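Local coordinates for protein cyanoglobin (Synechocystis sp., PDB 1S69) that binds oxygen very tightly at a single heme, as a monomeric group 1 truncated hemoglobin of the two-on-two helical fold, at residues A[27-30]-A[31-34]; A[48-51]-A[52-55]; A[69-72]-A[73-77]. All blocks are in the same frame, centred on the assembly; numbering follows the deposited sequence.

Contact 1: A[27-30]-A[31-34]. With HEM (protoporphyrin IX containing Fe), chain D.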
loop_
_atom_site.group_PDB
_atom_site.type_symbol
_atom_site.label_atom_id
_atom_site.label_comp_id
_atom_site.label_asym_id
_atom_site.label_seq_id
_atom_site.Cartn_x
_atom_site.Cartn_y
_atom_site.Cartn_z
ATOM N N GLN A 27 13.665 3.262 3.090
ATOM C CA GLN A 27 14.901 3.539 2.361
ATOM C C GLN A 27 14.701 4.352 1.107
ATOM O O GLN A 27 15.659 4.604 0.390
ATOM C CB GLN A 27 15.688 2.253 2.052
ATOM C CG GLN A 27 16.066 1.440 3.336
ATOM C CD GLN A 27 16.678 2.274 4.505
ATOM O OE1 GLN A 27 17.556 3.078 4.289
ATOM N NE2 GLN A 27 16.205 2.037 5.739
ATOM N N ASP A 28 13.462 4.701 0.793
ATOM C CA ASP A 28 13.137 5.439 -0.420
ATOM C C ASP A 28 13.153 6.942 -0.062
ATOM O O ASP A 28 12.242 7.460 0.573
ATOM C CB ASP A 28 11.741 4.978 -0.905
ATOM C CG ASP A 28 11.371 5.536 -2.231
ATOM O OD1 ASP A 28 11.961 6.582 -2.603
ATOM O OD2 ASP A 28 10.430 5.085 -2.923
ATOM N N ASP A 29 14.221 7.624 -0.462
ATOM C CA ASP A 29 14.372 9.068 -0.212
ATOM C C ASP A 29 13.237 9.955 -0.745
ATOM O O ASP A 29 13.043 11.077 -0.263
ATOM C CB ASP A 29 15.662 9.513 -0.830
ATOM C CG ASP A 29 16.842 9.172 0.039
ATOM O OD1 ASP A 29 16.716 8.547 1.164
ATOM O OD2 ASP A 29 17.962 9.510 -0.355
ATOM N N ARG A 30 12.479 9.444 -1.703
ATOM C CA ARG A 30 11.316 10.210 -2.228
ATOM C C ARG A 30 10.189 10.354 -1.192
ATOM O O ARG A 30 9.420 11.325 -1.208
ATOM C CB ARG A 30 10.798 9.515 -3.440
ATOM C CG ARG A 30 11.840 9.446 -4.568
ATOM C CD ARG A 30 11.360 8.631 -5.759
ATOM N NE ARG A 30 11.134 7.216 -5.378
ATOM C CZ ARG A 30 10.731 6.272 -6.214
ATOM N NH1 ARG A 30 10.469 6.584 -7.458
ATOM N NH2 ARG A 30 10.503 5.044 -5.782
ATOM N N ILE A 31 10.118 9.391 -0.276
ATOM C CA ILE A 31 8.916 9.287 0.596
ATOM C C ILE A 31 9.125 8.923 2.029
ATOM O O ILE A 31 8.192 9.001 2.819
ATOM C CB ILE A 31 7.864 8.285 -0.034
ATOM C CG1 ILE A 31 8.482 6.900 -0.244
ATOM C CG2 ILE A 31 7.242 8.907 -1.333
ATOM C CD1 ILE A 31 7.467 5.776 -0.663
ATOM N N LYS A 32 10.337 8.529 2.414
ATOM C CA LYS A 32 10.510 7.943 3.774
ATOM C C LYS A 32 10.151 8.893 4.912
ATOM O O LYS A 32 9.691 8.478 5.977
ATOM C CB LYS A 32 11.957 7.491 3.961
ATOM C CG LYS A 32 12.994 8.650 3.971
ATOM C CD LYS A 32 14.404 8.084 3.666
ATOM C CE LYS A 32 15.484 9.164 4.014
ATOM N NZ LYS A 32 16.869 8.658 3.744
ATOM N N HIS A 33 10.345 10.177 4.655
ATOM C CA HIS A 33 10.103 11.238 5.627
ATOM C C HIS A 33 8.613 11.379 5.962
ATOM O O HIS A 33 8.287 11.896 7.058
ATOM C CB HIS A 33 10.703 12.590 5.141
ATOM C CG HIS A 33 10.226 12.985 3.774
ATOM N ND1 HIS A 33 10.692 12.387 2.619
ATOM C CD2 HIS A 33 9.275 13.867 3.383
ATOM C CE1 HIS A 33 10.053 12.883 1.576
ATOM N NE2 HIS A 33 9.182 13.780 2.011
ATOM N N PHE A 34 7.708 10.925 5.080
ATOM C CA PHE A 34 6.261 10.917 5.412
ATOM C C PHE A 34 5.970 10.048 6.655
ATOM O O PHE A 34 4.966 10.227 7.348
ATOM C CB PHE A 34 5.384 10.502 4.202
ATOM C CG PHE A 34 5.305 11.588 3.149
ATOM C CD1 PHE A 34 4.577 12.775 3.398
ATOM C CD2 PHE A 34 6.029 11.495 1.992
ATOM C CE1 PHE A 34 4.537 13.818 2.414
ATOM C CE2 PHE A 34 5.975 12.518 1.029
ATOM C CZ PHE A 34 5.252 13.666 1.254
HETATM C CHA HEM D . -1.697 5.609 6.411
HETATM C CHB HEM D . -3.007 2.689 2.717
HETATM C CHC HEM D . -0.785 5.685 -0.383
HETATM C CHD HEM D . 1.608 7.540 3.437
HETATM C C1A HEM D . -2.297 4.594 5.653
HETATM C C2A HEM D . -3.156 3.549 6.178
HETATM C C3A HEM D . -3.483 2.733 5.183
HETATM C C4A HEM D . -2.866 3.213 3.983
HETATM C CMA HEM D . -4.362 1.456 5.312
HETATM C CAA HEM D . -3.536 3.450 7.676
HETATM C CBA HEM D . -4.977 3.987 7.732
HETATM C CGA HEM D . -5.734 3.813 9.043
HETATM O O1A HEM D . -5.415 4.635 9.893
HETATM O O2A HEM D . -6.654 2.923 9.238
HETATM C C1B HEM D . -2.547 3.298 1.568
HETATM C C2B HEM D . -2.791 2.782 0.265
HETATM C C3B HEM D . -2.203 3.626 -0.630
HETATM C C4B HEM D . -1.541 4.662 0.144
HETATM C CMB HEM D . -3.638 1.491 -0.009
HETATM C CAB HEM D . -2.067 3.573 -2.207
HETATM C CBB HEM D . -1.745 2.462 -2.942
HETATM C C1C HEM D . 0.076 6.461 0.404
HETATM C C2C HEM D . 1.074 7.361 -0.119
HETATM C C3C HEM D . 1.747 7.827 0.959
HETATM C C4C HEM D . 1.202 7.253 2.161
HETATM C CMC HEM D . 1.232 7.651 -1.661
HETATM C CAC HEM D . 2.938 8.798 1.074
HETATM C CBC HEM D . 4.003 8.595 0.312
HETATM C C1D HEM D . 0.938 7.214 4.576
HETATM C C2D HEM D . 1.258 7.698 5.876
HETATM C C3D HEM D . 0.207 7.111 6.759
HETATM C C4D HEM D . -0.653 6.342 5.942
HETATM C CMD HEM D . 2.406 8.612 6.307
HETATM C CAD HEM D . 0.059 7.264 8.259
HETATM C CBD HEM D . -0.677 8.605 8.312
HETATM C CGD HEM D . -0.518 9.211 9.670
HETATM O O1D HEM D . -1.294 8.862 10.548
HETATM O O2D HEM D . 0.365 10.048 9.887
HETATM N NA HEM D . -2.124 4.322 4.323
HETATM N NB HEM D . -1.753 4.449 1.484
HETATM N NC HEM D . 0.190 6.433 1.779
HETATM N ND HEM D . -0.219 6.435 4.636
HETATM FE FE HEM D . -0.971 5.418 3.078
HETATM O O HOH W 1 13.462 11.896 2.281
HETATM O O HOH W 2 19.538 9.569 2.286
#
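Asp28 meets Ile31 and Lys32 at an Asx turn in the loop that follows helix 10-26 of this truncated globin. Three oxygens of Asp28 hold the turn: both carboxylate atoms and the carbonyl O. Asp28 OD1 takes the backbone N of Arg30 at 3.0 Å, closing the Asx turn, and also Arg30 NE, which arrives in the guanidinium plane on the syn lone pair. Arg30 NH2 completes the side-on grip at Asp28 OD2, 2.9 Å away. With an alanine in place of Asp28, the Arg30 guanidinium would probably lose its two-point grip and the turn its bond to Arg30 N. Asp28 O accepts from Ile31 N and Lys32 N. The tight side belongs to buried Ile31, set between the Asp28 carboxylate, helix 81-98 (Val87 and Asp90) and the heme: CG1 lies 3.8 Å from Asp28 CG, and CG2 reaches heme vinyl carbon CBC at 3.6 Å. The solvent side is looser: Asp29 and Lys32 run alongside, with Lys32 extended beyond CG so that NZ comes 2.6 Å from Asp29 OD1. One water donates to Asp29 OD2 and accepts a weak bond from Lys32 NZ; another donates to Asp29 O and lies 2.8 Å from His33 ND1.

Contact 2: A[48-51]-A[52-55]. With HEM (protoporphyrin IX containing Fe), chain D.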
loop_
_atom_site.group_PDB
_atom_site.type_symbol
_atom_site.label_atom_id
_atom_site.label_comp_id
_atom_site.label_asym_id
_atom_site.label_seq_id
_atom_site.Cartn_x
_atom_site.Cartn_y
_atom_site.Cartn_z
ATOM N N LYS A 48 -1.658 -4.503 6.406
ATOM C CA LYS A 48 -1.962 -5.915 6.222
ATOM C C LYS A 48 -3.464 -6.110 6.132
ATOM O O LYS A 48 -3.939 -6.834 5.259
ATOM C CB LYS A 48 -1.330 -6.802 7.305
ATOM C CG LYS A 48 0.153 -6.909 7.108
ATOM C CD LYS A 48 0.931 -7.252 8.433
ATOM C CE LYS A 48 2.435 -7.241 8.201
ATOM N NZ LYS A 48 3.060 -7.578 9.545
ATOM N N ALA A 49 -4.200 -5.491 7.052
ATOM C CA ALA A 49 -5.651 -5.552 7.070
ATOM C C ALA A 49 -6.284 -4.898 5.814
ATOM O O ALA A 49 -7.251 -5.424 5.227
ATOM C CB ALA A 49 -6.169 -4.898 8.347
ATOM N N PHE A 50 -5.726 -3.762 5.410
ATOM C CA PHE A 50 -6.203 -3.041 4.226
ATOM C C PHE A 50 -5.984 -3.817 2.920
ATOM O O PHE A 50 -6.902 -3.958 2.133
ATOM C CB PHE A 50 -5.593 -1.617 4.091
ATOM C CG PHE A 50 -6.202 -0.872 2.948
ATOM C CD1 PHE A 50 -7.424 -0.201 3.114
ATOM C CD2 PHE A 50 -5.669 -1.002 1.676
ATOM C CE1 PHE A 50 -8.072 0.367 2.018
ATOM C CE2 PHE A 50 -6.316 -0.406 0.551
ATOM C CZ PHE A 50 -7.510 0.278 0.753
ATOM N N LEU A 51 -4.799 -4.340 2.704
ATOM C CA LEU A 51 -4.534 -5.068 1.467
ATOM C C LEU A 51 -5.271 -6.399 1.451
ATOM O O LEU A 51 -5.670 -6.847 0.418
ATOM C CB LEU A 51 -3.041 -5.270 1.275
ATOM C CG LEU A 51 -2.265 -3.954 1.001
ATOM C CD1 LEU A 51 -0.798 -4.255 0.843
ATOM C CD2 LEU A 51 -2.790 -3.173 -0.241
ATOM N N THR A 52 -5.458 -7.006 2.635
ATOM C CA THR A 52 -6.274 -8.207 2.713
ATOM C C THR A 52 -7.675 -7.926 2.146
ATOM O O THR A 52 -8.150 -8.682 1.318
ATOM C CB THR A 52 -6.323 -8.722 4.146
ATOM O OG1 THR A 52 -5.012 -9.205 4.479
ATOM C CG2 THR A 52 -7.265 -9.949 4.277
ATOM N N TYR A 53 -8.294 -6.849 2.604
ATOM C CA TYR A 53 -9.549 -6.314 2.071
ATOM C C TYR A 53 -9.452 -5.943 0.553
ATOM O O TYR A 53 -10.262 -6.387 -0.281
ATOM C CB TYR A 53 -9.996 -5.106 2.941
ATOM C CG TYR A 53 -10.781 -4.108 2.191
ATOM C CD1 TYR A 53 -12.151 -4.339 1.923
ATOM C CD2 TYR A 53 -10.137 -2.964 1.646
ATOM C CE1 TYR A 53 -12.881 -3.439 1.156
ATOM C CE2 TYR A 53 -10.832 -2.065 0.869
ATOM C CZ TYR A 53 -12.196 -2.295 0.624
ATOM O OH TYR A 53 -12.854 -1.353 -0.127
ATOM N N ALA A 54 -8.460 -5.162 0.194
ATOM C CA ALA A 54 -8.319 -4.692 -1.176
ATOM C C ALA A 54 -8.112 -5.837 -2.168
ATOM O O ALA A 54 -8.471 -5.698 -3.330
ATOM C CB ALA A 54 -7.192 -3.652 -1.288
ATOM N N PHE A 55 -7.547 -6.958 -1.698
ATOM C CA PHE A 55 -7.223 -8.094 -2.586
ATOM C C PHE A 55 -8.362 -9.167 -2.485
ATOM O O PHE A 55 -8.196 -10.273 -2.968
ATOM C CB PHE A 55 -5.861 -8.703 -2.187
ATOM C CG PHE A 55 -4.648 -7.772 -2.416
ATOM C CD1 PHE A 55 -4.723 -6.618 -3.234
ATOM C CD2 PHE A 55 -3.410 -8.096 -1.823
ATOM C CE1 PHE A 55 -3.595 -5.789 -3.404
ATOM C CE2 PHE A 55 -2.293 -7.288 -2.014
ATOM C CZ PHE A 55 -2.391 -6.155 -2.788
HETATM C CHA HEM D . -1.697 5.609 6.411
HETATM C CHB HEM D . -3.007 2.689 2.717
HETATM C CHC HEM D . -0.785 5.685 -0.383
HETATM C CHD HEM D . 1.608 7.540 3.437
HETATM C C1A HEM D . -2.297 4.594 5.653
HETATM C C2A HEM D . -3.156 3.549 6.178
HETATM C C3A HEM D . -3.483 2.733 5.183
HETATM C C4A HEM D . -2.866 3.213 3.983
HETATM C CMA HEM D . -4.362 1.456 5.312
HETATM C CAA HEM D . -3.536 3.450 7.676
HETATM C CBA HEM D . -4.977 3.987 7.732
HETATM C CGA HEM D . -5.734 3.813 9.043
HETATM O O1A HEM D . -5.415 4.635 9.893
HETATM O O2A HEM D . -6.654 2.923 9.238
HETATM C C1B HEM D . -2.547 3.298 1.568
HETATM C C2B HEM D . -2.791 2.782 0.265
HETATM C C3B HEM D . -2.203 3.626 -0.630
HETATM C C4B HEM D . -1.541 4.662 0.144
HETATM C CMB HEM D . -3.638 1.491 -0.009
HETATM C CAB HEM D . -2.067 3.573 -2.207
HETATM C CBB HEM D . -1.745 2.462 -2.942
HETATM C C1C HEM D . 0.076 6.461 0.404
HETATM C C2C HEM D . 1.074 7.361 -0.119
HETATM C C3C HEM D . 1.747 7.827 0.959
HETATM C C4C HEM D . 1.202 7.253 2.161
HETATM C CMC HEM D . 1.232 7.651 -1.661
HETATM C CAC HEM D . 2.938 8.798 1.074
HETATM C CBC HEM D . 4.003 8.595 0.312
HETATM C C1D HEM D . 0.938 7.214 4.576
HETATM C C2D HEM D . 1.258 7.698 5.876
HETATM C C3D HEM D . 0.207 7.111 6.759
HETATM C C4D HEM D . -0.653 6.342 5.942
HETATM C CMD HEM D . 2.406 8.612 6.307
HETATM C CAD HEM D . 0.059 7.264 8.259
HETATM C CBD HEM D . -0.677 8.605 8.312
HETATM C CGD HEM D . -0.518 9.211 9.670
HETATM O O1D HEM D . -1.294 8.862 10.548
HETATM O O2D HEM D . 0.365 10.048 9.887
HETATM N NA HEM D . -2.124 4.322 4.323
HETATM N NB HEM D . -1.753 4.449 1.484
HETATM N NC HEM D . 0.190 6.433 1.779
HETATM N ND HEM D . -0.219 6.435 4.636
HETATM FE FE HEM D . -0.971 5.418 3.078
#
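Thr52 begins the last turn of helix 40-54 by bonding twice to the carbonyl of Lys48, one turn back. Its hydroxyl OG1 donates to Lys48 O at 2.7 Å and its backbone N to the same oxygen at 3.0 Å, the two arriving from opposite faces of the carbonyl plane. OG1 sits anti to its own carbonyl carbon (chi1 -69°), which turns the hydroxyl back toward the preceding turn. This is the familiar way a helical threonine satisfies its hydroxyl within its own helix.

Tyr53 continues the helical bonding through N to Ala49 O, and its ring presents an edge to the face of Phe50. The stack is T-shaped, with centroids 5.5 Å apart and planes at 64°; Tyr53 CD2 stands over one face of Phe50, offset toward the rim. Next, Ala54 donates its N to Phe50 O and lays its methyl CB 3.8 Å from Phe50 CE2. Phe50 is therefore flanked by Tyr53 and Ala54, while its CE2 also lies 3.3 Å from heme methyl CMB and its CB 3.5 Å from heme methyl CMA. Phe50 thus forms part of the heme pocket, on the distal helix of the globin fold, which also carries the distal His46.

Phe55, where the chain leaves the helix, still donates N to Leu51 O at 2.8 Å. The two side chains run alongside, and Leu51 CB makes a CH-pi contact over the Phe55 ring face, 4.3 Å from its centroid.

Around this helix end, Phe55 packs on Leu4, Tyr5 and Leu8 of helix 4-8 and on Val108 of helix 102-113, whose Val111 meets Ala54. Val14 and Val18 of helix 10-26 receive Thr52 and Leu51, and Lys48 reaches Asp15 and Asp19 of that same helix in salt bridges.

Contact 3: A[69-72]-A[73-77]. With HEM (protoporphyrin IX containing Fe), chain D.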
loop_
_atom_site.group_PDB
_atom_site.type_symbol
_atom_site.label_atom_id
_atom_site.label_comp_id
_atom_site.label_asym_id
_atom_site.label_seq_id
_atom_site.Cartn_x
_atom_site.Cartn_y
_atom_site.Cartn_z
ATOM N N ALA A 69 -7.358 9.357 5.995
ATOM C CA ALA A 69 -6.080 8.800 6.417
ATOM C C ALA A 69 -4.899 9.671 5.953
ATOM O O ALA A 69 -3.902 9.777 6.661
ATOM C CB ALA A 69 -5.929 7.412 5.891
ATOM N N HIS A 70 -5.018 10.271 4.756
ATOM C CA HIS A 70 -3.874 10.946 4.106
ATOM C C HIS A 70 -4.015 12.446 4.091
ATOM O O HIS A 70 -3.138 13.104 3.630
ATOM C CB HIS A 70 -3.609 10.395 2.712
ATOM C CG HIS A 70 -3.287 8.930 2.726
ATOM N ND1 HIS A 70 -4.254 7.954 2.602
ATOM C CD2 HIS A 70 -2.123 8.278 2.957
ATOM C CE1 HIS A 70 -3.690 6.755 2.656
ATOM N NE2 HIS A 70 -2.419 6.924 2.943
ATOM N N LYS A 71 -5.133 12.949 4.636
ATOM C CA LYS A 71 -5.486 14.371 4.569
ATOM C C LYS A 71 -4.366 15.307 5.090
ATOM O O LYS A 71 -3.996 16.266 4.422
ATOM C CB LYS A 71 -6.768 14.628 5.413
ATOM C CG LYS A 71 -7.135 16.118 5.470
ATOM C CD LYS A 71 -8.302 16.288 6.408
ATOM C CE LYS A 71 -9.216 17.342 5.849
ATOM N NZ LYS A 71 -9.223 18.478 6.740
ATOM N N GLU A 72 -3.852 14.993 6.294
ATOM C CA GLU A 72 -2.857 15.829 6.937
ATOM C C GLU A 72 -1.557 15.850 6.137
ATOM O O GLU A 72 -0.853 16.901 6.087
ATOM C CB GLU A 72 -2.677 15.371 8.385
ATOM C CG GLU A 72 -1.888 16.307 9.275
ATOM C CD GLU A 72 -0.366 16.166 9.154
ATOM O OE1 GLU A 72 0.167 15.101 8.678
ATOM O OE2 GLU A 72 0.320 17.163 9.526
ATOM N N LEU A 73 -1.269 14.741 5.446
ATOM C CA LEU A 73 -0.067 14.655 4.568
ATOM C C LEU A 73 -0.208 15.588 3.351
ATOM O O LEU A 73 0.716 16.274 2.973
ATOM C CB LEU A 73 0.148 13.240 4.070
ATOM C CG LEU A 73 0.113 12.100 5.105
ATOM C CD1 LEU A 73 0.305 10.776 4.281
ATOM C CD2 LEU A 73 1.241 12.306 6.164
ATOM N N VAL A 74 -1.386 15.563 2.742
ATOM C CA VAL A 74 -1.682 16.443 1.562
ATOM C C VAL A 74 -1.647 17.935 1.976
ATOM O O VAL A 74 -1.084 18.781 1.291
ATOM C CB VAL A 74 -3.099 16.079 0.974
ATOM C CG1 VAL A 74 -3.555 17.103 -0.072
ATOM C CG2 VAL A 74 -3.134 14.662 0.399
ATOM N N GLU A 75 -2.328 18.248 3.042
ATOM C CA GLU A 75 -2.545 19.625 3.494
ATOM C C GLU A 75 -1.321 20.245 4.113
ATOM O O GLU A 75 -1.080 21.414 3.876
ATOM C CB GLU A 75 -3.697 19.693 4.515
ATOM C CG GLU A 75 -5.016 19.387 3.856
ATOM C CD GLU A 75 -6.226 19.600 4.745
ATOM O OE1 GLU A 75 -6.131 19.810 5.987
ATOM O OE2 GLU A 75 -7.299 19.485 4.159
ATOM N N ASN A 76 -0.521 19.460 4.859
ATOM C CA ASN A 76 0.635 20.043 5.575
ATOM C C ASN A 76 2.005 19.678 5.046
ATOM O O ASN A 76 2.944 20.372 5.371
ATOM C CB ASN A 76 0.530 19.769 7.082
ATOM C CG ASN A 76 -0.774 20.273 7.652
ATOM O OD1 ASN A 76 -1.352 21.247 7.141
ATOM N ND2 ASN A 76 -1.283 19.598 8.654
ATOM N N HIS A 77 2.114 18.613 4.223
ATOM C CA HIS A 77 3.445 18.017 3.895
ATOM C C HIS A 77 3.650 17.809 2.438
ATOM O O HIS A 77 4.556 17.072 2.036
ATOM C CB HIS A 77 3.731 16.729 4.713
ATOM C CG HIS A 77 3.529 16.940 6.198
ATOM N ND1 HIS A 77 4.423 17.627 7.005
ATOM C CD2 HIS A 77 2.462 16.683 6.980
ATOM C CE1 HIS A 77 3.927 17.736 8.221
ATOM N NE2 HIS A 77 2.739 17.168 8.229
HETATM C CHA HEM D . -1.697 5.609 6.411
HETATM C CHB HEM D . -3.007 2.689 2.717
HETATM C CHC HEM D . -0.785 5.685 -0.383
HETATM C CHD HEM D . 1.608 7.540 3.437
HETATM C C1A HEM D . -2.297 4.594 5.653
HETATM C C2A HEM D . -3.156 3.549 6.178
HETATM C C3A HEM D . -3.483 2.733 5.183
HETATM C C4A HEM D . -2.866 3.213 3.983
HETATM C CMA HEM D . -4.362 1.456 5.312
HETATM C CAA HEM D . -3.536 3.450 7.676
HETATM C CBA HEM D . -4.977 3.987 7.732
HETATM C CGA HEM D . -5.734 3.813 9.043
HETATM O O1A HEM D . -5.415 4.635 9.893
HETATM O O2A HEM D . -6.654 2.923 9.238
HETATM C C1B HEM D . -2.547 3.298 1.568
HETATM C C2B HEM D . -2.791 2.782 0.265
HETATM C C3B HEM D . -2.203 3.626 -0.630
HETATM C C4B HEM D . -1.541 4.662 0.144
HETATM C CMB HEM D . -3.638 1.491 -0.009
HETATM C CAB HEM D . -2.067 3.573 -2.207
HETATM C CBB HEM D . -1.745 2.462 -2.942
HETATM C C1C HEM D . 0.076 6.461 0.404
HETATM C C2C HEM D . 1.074 7.361 -0.119
HETATM C C3C HEM D . 1.747 7.827 0.959
HETATM C C4C HEM D . 1.202 7.253 2.161
HETATM C CMC HEM D . 1.232 7.651 -1.661
HETATM C CAC HEM D . 2.938 8.798 1.074
HETATM C CBC HEM D . 4.003 8.595 0.312
HETATM C C1D HEM D . 0.938 7.214 4.576
HETATM C C2D HEM D . 1.258 7.698 5.876
HETATM C C3D HEM D . 0.207 7.111 6.759
HETATM C C4D HEM D . -0.653 6.342 5.942
HETATM C CMD HEM D . 2.406 8.612 6.307
HETATM C CAD HEM D . 0.059 7.264 8.259
HETATM C CBD HEM D . -0.677 8.605 8.312
HETATM C CGD HEM D . -0.518 9.211 9.670
HETATM O O1D HEM D . -1.294 8.862 10.548
HETATM O O2D HEM D . 0.365 10.048 9.887
HETATM N NA HEM D . -2.124 4.322 4.323
HETATM N NB HEM D . -1.753 4.449 1.484
HETATM N NC HEM D . 0.190 6.433 1.779
HETATM N ND HEM D . -0.219 6.435 4.636
HETATM FE FE HEM D . -0.971 5.418 3.078
#
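His70 and Leu73, one turn apart, bring helix 66-77 to the heme by two kinds of contact. The coordination bond runs from His70 NE2 to the heme iron at 2.1 Å. His70 CG is anti to the carbonyl carbon (chi1 -60°), a setting that carries the imidazole out from the helix to the metal, while ND1 is hydrogen-bonded to Met66 O, a second-shell bond that helps fix the ring's rotation.

The apolar contact belongs to Leu73: its CD1 lies at the edge of the His70 ring, 3.7 Å from CD2, and 3.6 Å from heme CHD.

This is the proximal helix of the globin fold, with His70 as its iron ligand, and ordinary i to i+4 bonds carry it onward: Val74 N to His70 O, Glu75 N to Lys71 O, Asn76 N to Glu72 O.

The polar side-chain bonds lie on the exposed part. Glu72, bent at chi2 (-82°), brings OE2 to two donors on the same face of its carboxylate plane. His77 NE2 is 2.7 Å away on the syn side, and OE2 lies near the plane of the His77 ring; Asn76 ND2 is 3.0 Å away in a nearly straight bond, from above the carboxylate plane. Lys71 and Glu75 make a looser salt bridge, with NZ 3.4 Å from OE2 and weakly bonded to both carboxylate oxygens.

All three contacts touch the same heme. Contact 3 supplies the proximal iron ligand, and the His70 side chain is about 4 Å from the bound cyanide. Ile31 of contact 1 and Phe50 of contact 2 each have side chains about 8 Å from that ligand. Contacts 1 and 2 lie on opposite sides of the chain's centre, their centres about 23 Å apart and nearest atoms about 13 Å. Contacts 1 and 3 meet directly where Phe34 CE1 packs 3.3 Å from His77 O. Contacts 2 and 3 sit on successive helices, 40-54 and 66-77, but do not touch: their nearest atoms are about 8 Å apart.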